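Local coordinates for putative uronate isomerase (Thermotoga maritima, PDB 4NAR), which probably acts as a lactate racemase-type enzyme, although it is named a putative uronate isomerase, at residues H154-F159 with T178-A183; E281-G286 with R313-P318; Q303-A308 with D374-T379; Y329-Y334 with G367-E372. All coordinates share one frame; numbering follows the deposited sequence.

How the contacts relate
From the N terminus, contact 1 closes first, bringing a tight turn back against helix 173-186 by way of an 18-residue loop. Contact 2 then joins the short helix 282-285 to the loop before helix 318-327. Before it closes, contact 3 opens on strand 302-308, which it pairs with strand 373-379 in the parallel sheet, so the two contacts cross; they also touch, Val282 and Phe314 both packing on Leu377. Contact 4 is nested inside the loop of contact 3, joining the start of helix 332-341 to strand 369-371, which runs almost directly into strand 373-379. Tyr329 links contacts 2 and 4 by packing against Val282 and Phe314. Contacts 1 and 2 both bind one sulfate ion.

Contact 1 (H154-F159 with T178-A183); sequences HESTGF and TFHWAA. With SO4 (sulfate ion), chain C; SO4 (sulfate ion), chain B.
Ser156 and Thr157 meet Phe179, His180 and Ala183 from a turn that His154 organises. The imidazole of His154 works at both nitrogens: ND1 accepts the Ser156 amide N at 3.1 Å and, more weakly, that of Thr157, while NE2 donates an almost straight bond (177°) to O3 of a sulfate ion at 2.8 Å. Glu155 OE1 lies over the centre of this ring. An alanine at His154 would probably leave the Ser156 amide without its acceptor and the turn less firmly set. Ser156 OG reaches the edge of His180, with a weak, bent bond from ND1 at 3.2 Å, and a water joins OG to His180 O. His180 NE2 donates to a second sulfate, also held by Thr72, Trp283 and Asn348. Both sulfates probably come from the crystallisation liquor; the hairpin 153-154/158-159 and its turn sit against helix 173-186 within the lactate racemase N-terminal domain. Ser156 O rests on Ala183 CB at 3.3 Å. Thr157 turns CG2 to Phe179 CE1 at 3.9 Å, while its OG1 donates to Phe159 O.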
loop_
_atom_site.group_PDB
_atom_site.type_symbol
_atom_site.label_atom_id
_atom_site.label_comp_id
_atom_site.label_asym_id
_atom_site.label_seq_id
_atom_site.Cartn_x
_atom_site.Cartn_y
_atom_site.Cartn_z
ATOM N N HIS A 154 6.147 4.610 1.300
ATOM C CA HIS A 154 5.372 3.539 1.906
ATOM C C HIS A 154 6.081 2.911 3.099
ATOM O O HIS A 154 7.306 2.681 3.067
ATOM C CB HIS A 154 5.050 2.478 0.856
ATOM C CG HIS A 154 3.955 1.530 1.258
ATOM N ND1 HIS A 154 4.187 0.397 2.011
ATOM C CD2 HIS A 154 2.628 1.536 0.981
ATOM C CE1 HIS A 154 3.045 -0.253 2.186
ATOM N NE2 HIS A 154 2.086 0.417 1.573
ATOM N N GLU A 155 5.286 2.620 4.134
ATOM C CA GLU A 155 5.786 2.152 5.425
ATOM C C GLU A 155 6.404 0.742 5.396
ATOM O O GLU A 155 7.171 0.393 6.305
ATOM C CB GLU A 155 4.654 2.169 6.463
ATOM C CG GLU A 155 3.547 1.133 6.184
ATOM C CD GLU A 155 2.543 1.603 5.105
ATOM O OE1 GLU A 155 2.752 2.689 4.489
ATOM O OE2 GLU A 155 1.529 0.893 4.871
ATOM N N SER A 156 6.055 -0.063 4.386
ATOM C CA SER A 156 6.553 -1.445 4.294
ATOM C C SER A 156 7.487 -1.682 3.100
ATOM O O SER A 156 8.343 -2.566 3.146
ATOM C CB SER A 156 5.406 -2.469 4.224
ATOM O OG SER A 156 4.571 -2.407 5.368
ATOM N N THR A 157 7.318 -0.914 2.030
ATOM C CA THR A 157 8.116 -1.140 0.823
ATOM C C THR A 157 8.972 0.055 0.394
ATOM O O THR A 157 9.326 0.160 -0.780
ATOM C CB THR A 157 7.219 -1.545 -0.366
ATOM O OG1 THR A 157 6.290 -0.483 -0.646
ATOM C CG2 THR A 157 6.450 -2.828 -0.040
ATOM N N GLY A 158 9.283 0.954 1.335
ATOM C CA GLY A 158 10.021 2.179 1.041
ATOM C C GLY A 158 9.186 3.130 0.207
ATOM O O GLY A 158 8.871 4.248 0.629
ATOM N N PHE A 159 8.825 2.686 -0.990
ATOM C CA PHE A 159 7.905 3.409 -1.862
ATOM C C PHE A 159 6.879 2.399 -2.364
ATOM O O PHE A 159 7.164 1.199 -2.371
ATOM C CB PHE A 159 8.658 4.017 -3.060
ATOM C CG PHE A 159 9.458 5.252 -2.710
ATOM C CD1 PHE A 159 8.850 6.514 -2.725
ATOM C CD2 PHE A 159 10.809 5.156 -2.328
ATOM C CE1 PHE A 159 9.576 7.669 -2.380
ATOM C CE2 PHE A 159 11.547 6.318 -1.984
ATOM C CZ PHE A 159 10.926 7.571 -2.007
ATOM N N THR A 178 6.089 -12.571 4.857
ATOM C CA THR A 178 7.542 -12.546 4.837
ATOM C C THR A 178 8.084 -11.150 4.578
ATOM O O THR A 178 8.987 -10.701 5.293
ATOM C CB THR A 178 8.104 -13.499 3.760
ATOM O OG1 THR A 178 7.767 -14.849 4.096
ATOM C CG2 THR A 178 9.628 -13.365 3.638
ATOM N N PHE A 179 7.556 -10.453 3.573
ATOM C CA PHE A 179 8.109 -9.124 3.319
ATOM C C PHE A 179 7.712 -8.120 4.402
ATOM O O PHE A 179 8.514 -7.264 4.782
ATOM C CB PHE A 179 7.862 -8.618 1.880
ATOM C CG PHE A 179 6.557 -7.880 1.670
ATOM C CD1 PHE A 179 6.354 -6.596 2.180
ATOM C CD2 PHE A 179 5.561 -8.440 0.876
ATOM C CE1 PHE A 179 5.166 -5.912 1.955
ATOM C CE2 PHE A 179 4.368 -7.754 0.636
ATOM C CZ PHE A 179 4.171 -6.487 1.178
ATOM N N HIS A 180 6.485 -8.233 4.902
ATOM C CA HIS A 180 6.044 -7.354 5.983
ATOM C C HIS A 180 6.924 -7.520 7.228
ATOM O O HIS A 180 7.306 -6.533 7.865
ATOM C CB HIS A 180 4.569 -7.586 6.318
ATOM C CG HIS A 180 3.626 -6.845 5.423
ATOM N ND1 HIS A 180 3.537 -5.466 5.411
ATOM C CD2 HIS A 180 2.720 -7.289 4.516
ATOM C CE1 HIS A 180 2.624 -5.092 4.530
ATOM N NE2 HIS A 180 2.113 -6.181 3.974
ATOM N N TRP A 181 7.266 -8.764 7.557
ATOM C CA TRP A 181 8.097 -9.019 8.722
ATOM C C TRP A 181 9.539 -8.564 8.504
ATOM O O TRP A 181 10.155 -7.992 9.405
ATOM C CB TRP A 181 8.056 -10.502 9.098
ATOM C CG TRP A 181 8.689 -10.781 10.432
ATOM C CD1 TRP A 181 9.819 -11.523 10.668
ATOM C CD2 TRP A 181 8.249 -10.302 11.711
ATOM N NE1 TRP A 181 10.101 -11.539 12.015
ATOM C CE2 TRP A 181 9.148 -10.792 12.685
ATOM C CE3 TRP A 181 7.167 -9.514 12.140
ATOM C CZ2 TRP A 181 9.016 -10.522 14.052
ATOM C CZ3 TRP A 181 7.031 -9.238 13.506
ATOM C CH2 TRP A 181 7.950 -9.744 14.442
ATOM N N ALA A 182 10.078 -8.843 7.315
ATOM C CA ALA A 182 11.407 -8.371 6.931
ATOM C C ALA A 182 11.474 -6.853 7.096
ATOM O O ALA A 182 12.438 -6.318 7.660
ATOM C CB ALA A 182 11.718 -8.761 5.476
ATOM N N ALA A 183 10.431 -6.173 6.623
ATOM C CA ALA A 183 10.376 -4.715 6.664
ATOM C C ALA A 183 10.345 -4.189 8.089
ATOM O O ALA A 183 11.047 -3.233 8.424
ATOM C CB ALA A 183 9.154 -4.200 5.880
HETATM S S SO4 C . -1.107 0.442 0.209
HETATM O O1 SO4 C . -0.091 0.453 -0.864
HETATM O O2 SO4 C . -2.323 -0.240 -0.273
HETATM O O3 SO4 C . -0.636 -0.253 1.419
HETATM O O4 SO4 C . -1.416 1.838 0.532
HETATM S S SO4 B . -1.512 -5.627 2.751
HETATM O O1 SO4 B . -0.123 -5.803 2.293
HETATM O O2 SO4 B . -2.417 -5.717 1.594
HETATM O O3 SO4 B . -1.828 -6.665 3.743
HETATM O O4 SO4 B . -1.655 -4.299 3.385
HETATM O O HOH W 1 6.029 -3.958 7.582
#

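Contact 2 (E281-G286 with R313-P318); sequences EVWTAG and RFHSNP. With SO4 (sulfate ion), chain B.
Arg313 grips the carboxylate of Glu281 side-on, NE and NH2 both donating to the single oxygen OE1. NE meets OE1 at 2.7 Å, nearly in line with the C-O bond, whereas NH2 comes from above the carboxylate plane at 2.9 Å; the two flat groups stand 78° apart in this salt bridge. Asp280 is a second charged partner of NH2. The backbone of Arg313 takes part too, its O accepting Val282 N. Phe314 O accepts Trp283 N at 2.9 Å in the same manner, while the Phe314 ring lies beside Val282, with CD1 at 3.6 Å from CG2. Glu281 is the N-cap residue of helix 282-285, so the loop carbonyls satisfy amides of the first helical turn, which have no acceptor within the helix itself. His315 follows in a T-shaped stack: its edge points into one face of Trp283, CD2 of His315 lying 3.3 Å from CD2 of the indole. CG stands anti to the backbone N (chi1 -161°), and the end of the imidazole comes close to the indole. Its rotation is fixed from two sides, since ND1 accepts Asn317 N and NE2 bonds to Thr72. Trp283 in turn donates NE1 to a sulfate oxygen, O4, at 3.0 Å. Ser316 brings CB to 3.4 Å from Glu281 OE1, and a water donates to Glu281 OE2. Asn317 caps helix 318-327 through the Met320 amide.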
loop_
_atom_site.group_PDB
_atom_site.type_symbol
_atom_site.label_atom_id
_atom_site.label_comp_id
_atom_site.label_asym_id
_atom_site.label_seq_id
_atom_site.Cartn_x
_atom_site.Cartn_y
_atom_site.Cartn_z
ATOM N N GLU A 281 -10.587 1.588 7.492
ATOM C CA GLU A 281 -10.362 0.818 8.697
ATOM C C GLU A 281 -8.969 1.162 9.163
ATOM O O GLU A 281 -8.204 1.807 8.423
ATOM C CB GLU A 281 -10.443 -0.671 8.371
ATOM C CG GLU A 281 -9.371 -1.104 7.388
ATOM C CD GLU A 281 -9.774 -2.294 6.520
ATOM O OE1 GLU A 281 -10.941 -2.744 6.605
ATOM O OE2 GLU A 281 -8.915 -2.773 5.736
ATOM N N VAL A 282 -8.635 0.737 10.380
ATOM C CA VAL A 282 -7.349 1.093 10.985
ATOM C C VAL A 282 -6.155 0.616 10.139
ATOM O O VAL A 282 -5.133 1.316 10.031
ATOM C CB VAL A 282 -7.249 0.575 12.428
ATOM C CG1 VAL A 282 -5.929 0.986 13.049
ATOM C CG2 VAL A 282 -8.427 1.122 13.259
ATOM N N TRP A 283 -6.313 -0.553 9.517
ATOM C CA TRP A 283 -5.295 -1.115 8.631
ATOM C C TRP A 283 -4.747 -0.072 7.663
ATOM O O TRP A 283 -3.540 0.011 7.476
ATOM C CB TRP A 283 -5.858 -2.290 7.832
ATOM C CG TRP A 283 -4.803 -3.203 7.238
ATOM C CD1 TRP A 283 -4.402 -3.273 5.925
ATOM C CD2 TRP A 283 -4.044 -4.197 7.940
ATOM N NE1 TRP A 283 -3.441 -4.252 5.775
ATOM C CE2 TRP A 283 -3.202 -4.833 6.995
ATOM C CE3 TRP A 283 -4.005 -4.622 9.278
ATOM C CZ2 TRP A 283 -2.317 -5.870 7.354
ATOM C CZ3 TRP A 283 -3.137 -5.650 9.631
ATOM C CH2 TRP A 283 -2.294 -6.255 8.674
ATOM N N THR A 284 -5.617 0.725 7.048
ATOM C CA THR A 284 -5.119 1.794 6.191
ATOM C C THR A 284 -4.981 3.146 6.901
ATOM O O THR A 284 -4.067 3.924 6.579
ATOM C CB THR A 284 -5.956 1.966 4.929
ATOM O OG1 THR A 284 -7.348 2.053 5.286
ATOM C CG2 THR A 284 -5.722 0.800 3.986
ATOM N N ALA A 285 -5.863 3.434 7.858
ATOM C CA ALA A 285 -5.789 4.729 8.536
ATOM C C ALA A 285 -4.506 4.846 9.370
ATOM O O ALA A 285 -4.080 5.963 9.720
ATOM C CB ALA A 285 -7.005 4.975 9.382
ATOM N N GLY A 286 -3.887 3.696 9.658
ATOM C CA GLY A 286 -2.595 3.649 10.333
ATOM C C GLY A 286 -1.491 4.425 9.611
ATOM O O GLY A 286 -0.491 4.804 10.240
ATOM N N ARG A 313 -13.831 -0.368 12.393
ATOM C CA ARG A 313 -13.163 -1.675 12.434
ATOM C C ARG A 313 -11.642 -1.559 12.223
ATOM O O ARG A 313 -11.138 -0.518 11.789
ATOM C CB ARG A 313 -13.761 -2.611 11.383
ATOM C CG ARG A 313 -13.166 -2.368 10.001
ATOM C CD ARG A 313 -14.082 -2.895 8.921
ATOM N NE ARG A 313 -13.503 -2.762 7.583
ATOM C CZ ARG A 313 -14.097 -2.139 6.561
ATOM N NH1 ARG A 313 -15.289 -1.568 6.730
ATOM N NH2 ARG A 313 -13.494 -2.082 5.370
ATOM N N PHE A 314 -10.913 -2.624 12.539
ATOM C CA PHE A 314 -9.468 -2.618 12.370
ATOM C C PHE A 314 -9.069 -3.206 11.020
ATOM O O PHE A 314 -8.146 -2.704 10.358
ATOM C CB PHE A 314 -8.786 -3.377 13.508
ATOM C CG PHE A 314 -8.990 -2.745 14.847
ATOM C CD1 PHE A 314 -8.100 -1.772 15.313
ATOM C CD2 PHE A 314 -10.094 -3.087 15.629
ATOM C CE1 PHE A 314 -8.305 -1.156 16.552
ATOM C CE2 PHE A 314 -10.305 -2.491 16.873
ATOM C CZ PHE A 314 -9.410 -1.522 17.335
ATOM N N HIS A 315 -9.752 -4.279 10.630
ATOM C CA HIS A 315 -9.529 -4.908 9.328
ATOM C C HIS A 315 -10.884 -5.431 8.869
ATOM O O HIS A 315 -11.737 -5.712 9.715
ATOM C CB HIS A 315 -8.516 -6.057 9.448
ATOM C CG HIS A 315 -7.890 -6.455 8.145
ATOM N ND1 HIS A 315 -8.532 -7.251 7.213
ATOM C CD2 HIS A 315 -6.670 -6.175 7.620
ATOM C CE1 HIS A 315 -7.735 -7.436 6.173
ATOM N NE2 HIS A 315 -6.597 -6.796 6.396
ATOM N N SER A 316 -11.101 -5.554 7.557
ATOM C CA SER A 316 -12.405 -6.026 7.071
ATOM C C SER A 316 -12.508 -7.557 7.095
ATOM O O SER A 316 -13.608 -8.119 7.193
ATOM C CB SER A 316 -12.726 -5.468 5.679
ATOM O OG SER A 316 -11.677 -5.736 4.754
ATOM N N ASN A 317 -11.359 -8.220 6.998
ATOM C CA ASN A 317 -11.288 -9.665 7.156
ATOM C C ASN A 317 -11.467 -10.052 8.639
ATOM O O ASN A 317 -10.611 -9.736 9.470
ATOM C CB ASN A 317 -9.948 -10.164 6.622
ATOM C CG ASN A 317 -9.817 -11.671 6.697
ATOM O OD1 ASN A 317 -9.387 -12.209 7.719
ATOM N ND2 ASN A 317 -10.186 -12.363 5.615
ATOM N N PRO A 318 -12.584 -10.735 8.976
ATOM C CA PRO A 318 -12.986 -10.982 10.376
ATOM C C PRO A 318 -11.885 -11.644 11.181
ATOM O O PRO A 318 -11.651 -11.306 12.347
ATOM C CB PRO A 318 -14.160 -11.967 10.249
ATOM C CG PRO A 318 -14.711 -11.733 8.866
ATOM C CD PRO A 318 -13.489 -11.398 8.016
HETATM S S SO4 B . -1.512 -5.627 2.751
HETATM O O1 SO4 B . -0.123 -5.803 2.293
HETATM O O2 SO4 B . -2.417 -5.717 1.594
HETATM O O3 SO4 B . -1.828 -6.665 3.743
HETATM O O4 SO4 B . -1.655 -4.299 3.385
HETATM O O HOH W 2 -10.410 -2.953 3.092
#

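Contact 3 (Q303-A308 with D374-T379); sequences QIIIYA and DVILAT
Ile306 lays its CD1 methyl across Val375 CG1, 3.6 Å away, and against Leu377 CD2 at 3.9 Å, crossing Val375 and lying alongside Leu377. On the other face of the sheet, Ile376 CD1 sits on the extended chain of Gln303, 3.7 Å from its NE2, and also touches Ile305 CG1. Ala378 CB completes this row, meeting Ile305 CG2 at 4.0 Å and the Tyr307 ring at CD1. The strands run parallel, their axes 20° apart. Amides and carbonyls of Ile304 and Ile306 alternate as donor and acceptor with Asp374 O, Ile376 and Ala378 N, and Ala308 N donates to Ala378 O; the shortest of these bonds joins Ile376 N to Ile304 O at 2.6 Å. The connection, nearly half of it helical, is a beta-alpha-beta crossover that also carries the strand pair 360-362 and 369-371. In the five-stranded parallel sheet, strand 302-308 lies between 268-274 and 373-379. Helix 347-357 packs on Val375, and helix 282-285 meets Ile306 and Leu377 on the same face.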
loop_
_atom_site.group_PDB
_atom_site.type_symbol
_atom_site.label_atom_id
_atom_site.label_comp_id
_atom_site.label_asym_id
_atom_site.label_seq_id
_atom_site.Cartn_x
_atom_site.Cartn_y
_atom_site.Cartn_z
ATOM N N GLN A 303 1.602 13.393 20.623
ATOM C CA GLN A 303 0.362 12.702 20.330
ATOM C C GLN A 303 0.102 12.659 18.837
ATOM O O GLN A 303 0.064 13.710 18.174
ATOM C CB GLN A 303 -0.815 13.407 20.988
ATOM C CG GLN A 303 -0.861 13.301 22.499
ATOM C CD GLN A 303 -1.946 14.186 23.083
ATOM O OE1 GLN A 303 -2.030 15.374 22.761
ATOM N NE2 GLN A 303 -2.794 13.611 23.928
ATOM N N ILE A 304 -0.080 11.444 18.317
ATOM C CA ILE A 304 -0.659 11.276 16.995
ATOM C C ILE A 304 -2.139 10.917 17.134
ATOM O O ILE A 304 -2.489 9.902 17.753
ATOM C CB ILE A 304 0.060 10.200 16.176
ATOM C CG1 ILE A 304 1.556 10.486 16.140
ATOM C CG2 ILE A 304 -0.500 10.173 14.761
ATOM C CD1 ILE A 304 2.332 9.564 15.227
ATOM N N ILE A 305 -2.994 11.762 16.564
ATOM C CA ILE A 305 -4.435 11.570 16.593
ATOM C C ILE A 305 -4.955 11.248 15.201
ATOM O O ILE A 305 -4.919 12.087 14.289
ATOM C CB ILE A 305 -5.153 12.837 17.108
ATOM C CG1 ILE A 305 -4.738 13.122 18.551
ATOM C CG2 ILE A 305 -6.668 12.694 16.981
ATOM C CD1 ILE A 305 -4.795 14.597 18.913
ATOM N N ILE A 306 -5.456 10.033 15.043
ATOM C CA ILE A 306 -5.994 9.585 13.776
ATOM C C ILE A 306 -7.482 9.932 13.747
ATOM O O ILE A 306 -8.331 9.232 14.328
ATOM C CB ILE A 306 -5.749 8.076 13.605
ATOM C CG1 ILE A 306 -4.244 7.831 13.486
ATOM C CG2 ILE A 306 -6.502 7.519 12.385
ATOM C CD1 ILE A 306 -3.814 6.502 14.058
ATOM N N TYR A 307 -7.797 11.039 13.087
ATOM C CA TYR A 307 -9.158 11.539 13.106
ATOM C C TYR A 307 -9.899 10.980 11.900
ATOM O O TYR A 307 -9.589 11.323 10.751
ATOM C CB TYR A 307 -9.143 13.070 13.142
ATOM C CG TYR A 307 -10.489 13.746 12.987
ATOM C CD1 TYR A 307 -11.578 13.416 13.801
ATOM C CD2 TYR A 307 -10.658 14.749 12.045
ATOM C CE1 TYR A 307 -12.823 14.071 13.650
ATOM C CE2 TYR A 307 -11.875 15.405 11.888
ATOM C CZ TYR A 307 -12.953 15.069 12.683
ATOM O OH TYR A 307 -14.138 15.751 12.489
ATOM N N ALA A 308 -10.856 10.091 12.180
ATOM C CA ALA A 308 -11.580 9.339 11.166
ATOM C C ALA A 308 -12.910 8.857 11.741
ATOM O O ALA A 308 -13.064 7.664 12.059
ATOM C CB ALA A 308 -10.741 8.163 10.700
ATOM N N ASP A 374 2.291 8.784 21.756
ATOM C CA ASP A 374 0.960 8.193 21.933
ATOM C C ASP A 374 0.198 8.173 20.594
ATOM O O ASP A 374 0.355 9.070 19.772
ATOM C CB ASP A 374 0.161 8.974 22.978
ATOM C CG ASP A 374 -1.028 8.181 23.544
ATOM O OD1 ASP A 374 -1.680 8.679 24.496
ATOM O OD2 ASP A 374 -1.312 7.064 23.048
ATOM N N VAL A 375 -0.598 7.134 20.374
ATOM C CA VAL A 375 -1.436 7.034 19.174
ATOM C C VAL A 375 -2.897 6.998 19.585
ATOM O O VAL A 375 -3.328 6.100 20.328
ATOM C CB VAL A 375 -1.158 5.741 18.366
ATOM C CG1 VAL A 375 -2.102 5.664 17.155
ATOM C CG2 VAL A 375 0.309 5.664 17.956
ATOM N N ILE A 376 -3.668 7.963 19.107
ATOM C CA ILE A 376 -5.050 8.084 19.548
ATOM C C ILE A 376 -6.009 7.886 18.384
ATOM O O ILE A 376 -5.813 8.438 17.299
ATOM C CB ILE A 376 -5.279 9.443 20.235
ATOM C CG1 ILE A 376 -4.419 9.517 21.504
ATOM C CG2 ILE A 376 -6.764 9.667 20.568
ATOM C CD1 ILE A 376 -3.667 10.842 21.660
ATOM N N LEU A 377 -7.034 7.069 18.612
ATOM C CA LEU A 377 -8.072 6.845 17.626
ATOM C C LEU A 377 -9.247 7.789 17.896
ATOM O O LEU A 377 -9.924 7.682 18.934
ATOM C CB LEU A 377 -8.555 5.394 17.668
ATOM C CG LEU A 377 -7.609 4.300 17.158
ATOM C CD1 LEU A 377 -8.365 2.975 16.852
ATOM C CD2 LEU A 377 -6.832 4.783 15.938
ATOM N N ALA A 378 -9.476 8.723 16.973
ATOM C CA ALA A 378 -10.670 9.570 17.019
ATOM C C ALA A 378 -11.641 9.109 15.928
ATOM O O ALA A 378 -11.770 9.740 14.874
ATOM C CB ALA A 378 -10.306 11.043 16.846
ATOM N N THR A 379 -12.301 7.984 16.193
ATOM C CA THR A 379 -13.112 7.285 15.207
ATOM C C THR A 379 -14.418 6.844 15.871
ATOM O O THR A 379 -14.690 7.226 17.013
ATOM C CB THR A 379 -12.360 6.038 14.656
ATOM O OG1 THR A 379 -12.545 4.919 15.532
ATOM C CG2 THR A 379 -10.860 6.296 14.517
#

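Contact 4 (Y329-Y334 with G367-E372); sequences YHCKDY and GKEEFE
Glu369 OE1 accepts the Cys331 amide N at 2.8 Å, nearly along its own C-O bond, while the other oxygen of the carboxylate takes His330. This His-carboxylate pair ties strand 369-371, paired antiparallel with 360-362, to the start of helix 332-341. His330 ND1 to Glu369 OE2 is modelled at 2.5 Å, too short to be taken literally, with the ring and carboxylate planes almost coplanar (16°). The glutamate chain is extended, CD anti to CA (chi2 -179°), which carries the carboxylate out to the two donors. Tyr334 CE2 lies over the centre of the His330 ring, and Tyr334 CB is 3.3 Å from Glu369 OE1. Lying by the helix N terminus, the carboxylate is likely to be stabilised as an anion. An alanine at Glu369 would probably leave His330 ND1 and the Cys331 amide without these acceptors and the imidazole freer to turn. Cys331 is the N-cap residue, its SG weakly accepting Tyr334 N. The Phe371 ring comes edge-on, CE2 standing 3.5 Å from Cys331 N.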
loop_
_atom_site.group_PDB
_atom_site.type_symbol
_atom_site.label_atom_id
_atom_site.label_comp_id
_atom_site.label_asym_id
_atom_site.label_seq_id
_atom_site.Cartn_x
_atom_site.Cartn_y
_atom_site.Cartn_z
ATOM N N TYR A 329 -1.917 -3.270 20.235
ATOM C CA TYR A 329 -0.845 -2.458 19.664
ATOM C C TYR A 329 0.324 -2.244 20.618
ATOM O O TYR A 329 0.173 -1.642 21.680
ATOM C CB TYR A 329 -1.414 -1.134 19.165
ATOM C CG TYR A 329 -2.305 -1.291 17.944
ATOM C CD1 TYR A 329 -1.772 -1.193 16.654
ATOM C CD2 TYR A 329 -3.667 -1.537 18.074
ATOM C CE1 TYR A 329 -2.580 -1.332 15.523
ATOM C CE2 TYR A 329 -4.484 -1.669 16.955
ATOM C CZ TYR A 329 -3.931 -1.566 15.675
ATOM O OH TYR A 329 -4.720 -1.705 14.546
ATOM N N HIS A 330 1.498 -2.721 20.214
ATOM C CA HIS A 330 2.667 -2.744 21.083
ATOM C C HIS A 330 3.957 -2.523 20.303
ATOM O O HIS A 330 3.956 -2.566 19.068
ATOM C CB HIS A 330 2.764 -4.103 21.776
ATOM C CG HIS A 330 1.564 -4.458 22.601
ATOM N ND1 HIS A 330 1.480 -4.175 23.945
ATOM C CD2 HIS A 330 0.407 -5.091 22.270
ATOM C CE1 HIS A 330 0.322 -4.618 24.416
ATOM N NE2 HIS A 330 -0.347 -5.170 23.420
ATOM N N CYS A 331 5.054 -2.305 21.036
ATOM C CA CYS A 331 6.362 -2.054 20.441
ATOM C C CYS A 331 6.971 -3.360 19.936
ATOM O O CYS A 331 6.475 -4.460 20.244
ATOM C CB CYS A 331 7.310 -1.390 21.458
ATOM S SG CYS A 331 7.832 -2.478 22.852
ATOM N N LYS A 332 8.058 -3.226 19.177
ATOM C CA LYS A 332 8.680 -4.365 18.519
ATOM C C LYS A 332 9.127 -5.443 19.492
ATOM O O LYS A 332 8.924 -6.635 19.230
ATOM C CB LYS A 332 9.867 -3.923 17.666
ATOM C CG LYS A 332 10.244 -4.944 16.599
ATOM C CD LYS A 332 11.711 -4.848 16.233
ATOM C CE LYS A 332 12.080 -3.449 15.806
ATOM N NZ LYS A 332 13.307 -3.440 14.945
ATOM N N ASP A 333 9.732 -5.037 20.605
ATOM C CA ASP A 333 10.266 -6.008 21.561
ATOM C C ASP A 333 9.178 -6.778 22.306
ATOM O O ASP A 333 9.359 -7.954 22.625
ATOM C CB ASP A 333 11.277 -5.372 22.525
ATOM C CG ASP A 333 12.635 -5.137 21.869
ATOM O OD1 ASP A 333 12.901 -5.711 20.782
ATOM O OD2 ASP A 333 13.441 -4.374 22.447
ATOM N N TYR A 334 8.042 -6.135 22.557
ATOM C CA TYR A 334 6.896 -6.845 23.115
ATOM C C TYR A 334 6.373 -7.888 22.126
ATOM O O TYR A 334 5.998 -9.001 22.516
ATOM C CB TYR A 334 5.773 -5.872 23.478
ATOM C CG TYR A 334 4.530 -6.565 23.983
ATOM C CD1 TYR A 334 4.278 -6.681 25.346
ATOM C CD2 TYR A 334 3.612 -7.120 23.099
ATOM C CE1 TYR A 334 3.133 -7.335 25.810
ATOM C CE2 TYR A 334 2.478 -7.774 23.546
ATOM C CZ TYR A 334 2.234 -7.875 24.900
ATOM O OH TYR A 334 1.090 -8.518 25.331
ATOM N N GLY A 367 7.768 -6.912 32.001
ATOM C CA GLY A 367 6.765 -6.877 30.947
ATOM C C GLY A 367 6.264 -5.482 30.580
ATOM O O GLY A 367 5.476 -5.328 29.645
ATOM N N LYS A 368 6.728 -4.468 31.306
ATOM C CA LYS A 368 6.256 -3.101 31.121
ATOM C C LYS A 368 6.752 -2.443 29.825
ATOM O O LYS A 368 7.899 -2.640 29.401
ATOM C CB LYS A 368 6.631 -2.259 32.341
ATOM C CG LYS A 368 6.034 -2.796 33.643
ATOM C CD LYS A 368 6.583 -2.081 34.880
ATOM C CE LYS A 368 5.888 -2.604 36.136
ATOM N NZ LYS A 368 6.844 -2.853 37.266
ATOM N N GLU A 369 5.871 -1.663 29.202
ATOM C CA GLU A 369 6.205 -0.926 27.984
ATOM C C GLU A 369 6.179 0.589 28.221
ATOM O O GLU A 369 5.296 1.108 28.917
ATOM C CB GLU A 369 5.222 -1.276 26.858
ATOM C CG GLU A 369 5.473 -2.609 26.154
ATOM C CD GLU A 369 4.467 -2.891 25.027
ATOM O OE1 GLU A 369 4.834 -2.768 23.823
ATOM O OE2 GLU A 369 3.305 -3.249 25.345
ATOM N N GLU A 370 7.147 1.284 27.636
ATOM C CA GLU A 370 7.144 2.736 27.564
ATOM C C GLU A 370 7.219 3.051 26.084
ATOM O O GLU A 370 7.848 2.301 25.334
ATOM C CB GLU A 370 8.357 3.330 28.286
ATOM C CG GLU A 370 8.432 3.003 29.783
ATOM C CD GLU A 370 9.564 3.757 30.483
ATOM O OE1 GLU A 370 10.193 4.625 29.832
ATOM O OE2 GLU A 370 9.824 3.487 31.679
ATOM N N PHE A 371 6.591 4.146 25.654
ATOM C CA PHE A 371 6.508 4.459 24.226
ATOM C C PHE A 371 7.018 5.854 23.916
ATOM O O PHE A 371 6.819 6.781 24.704
ATOM C CB PHE A 371 5.063 4.319 23.724
ATOM C CG PHE A 371 4.538 2.909 23.772
ATOM C CD1 PHE A 371 3.726 2.482 24.821
ATOM C CD2 PHE A 371 4.875 1.994 22.777
ATOM C CE1 PHE A 371 3.246 1.162 24.869
ATOM C CE2 PHE A 371 4.404 0.666 22.820
ATOM C CZ PHE A 371 3.589 0.253 23.865
ATOM N N GLU A 372 7.646 6.009 22.755
ATOM C CA GLU A 372 8.129 7.315 22.334
ATOM C C GLU A 372 6.999 8.331 22.113
ATOM O O GLU A 372 7.169 9.520 22.394
ATOM C CB GLU A 372 9.002 7.190 21.087
ATOM C CG GLU A 372 10.487 6.970 21.403
ATOM C CD GLU A 372 11.192 8.260 21.805
ATOM O OE1 GLU A 372 10.806 9.340 21.292
ATOM O OE2 GLU A 372 12.134 8.198 22.629
#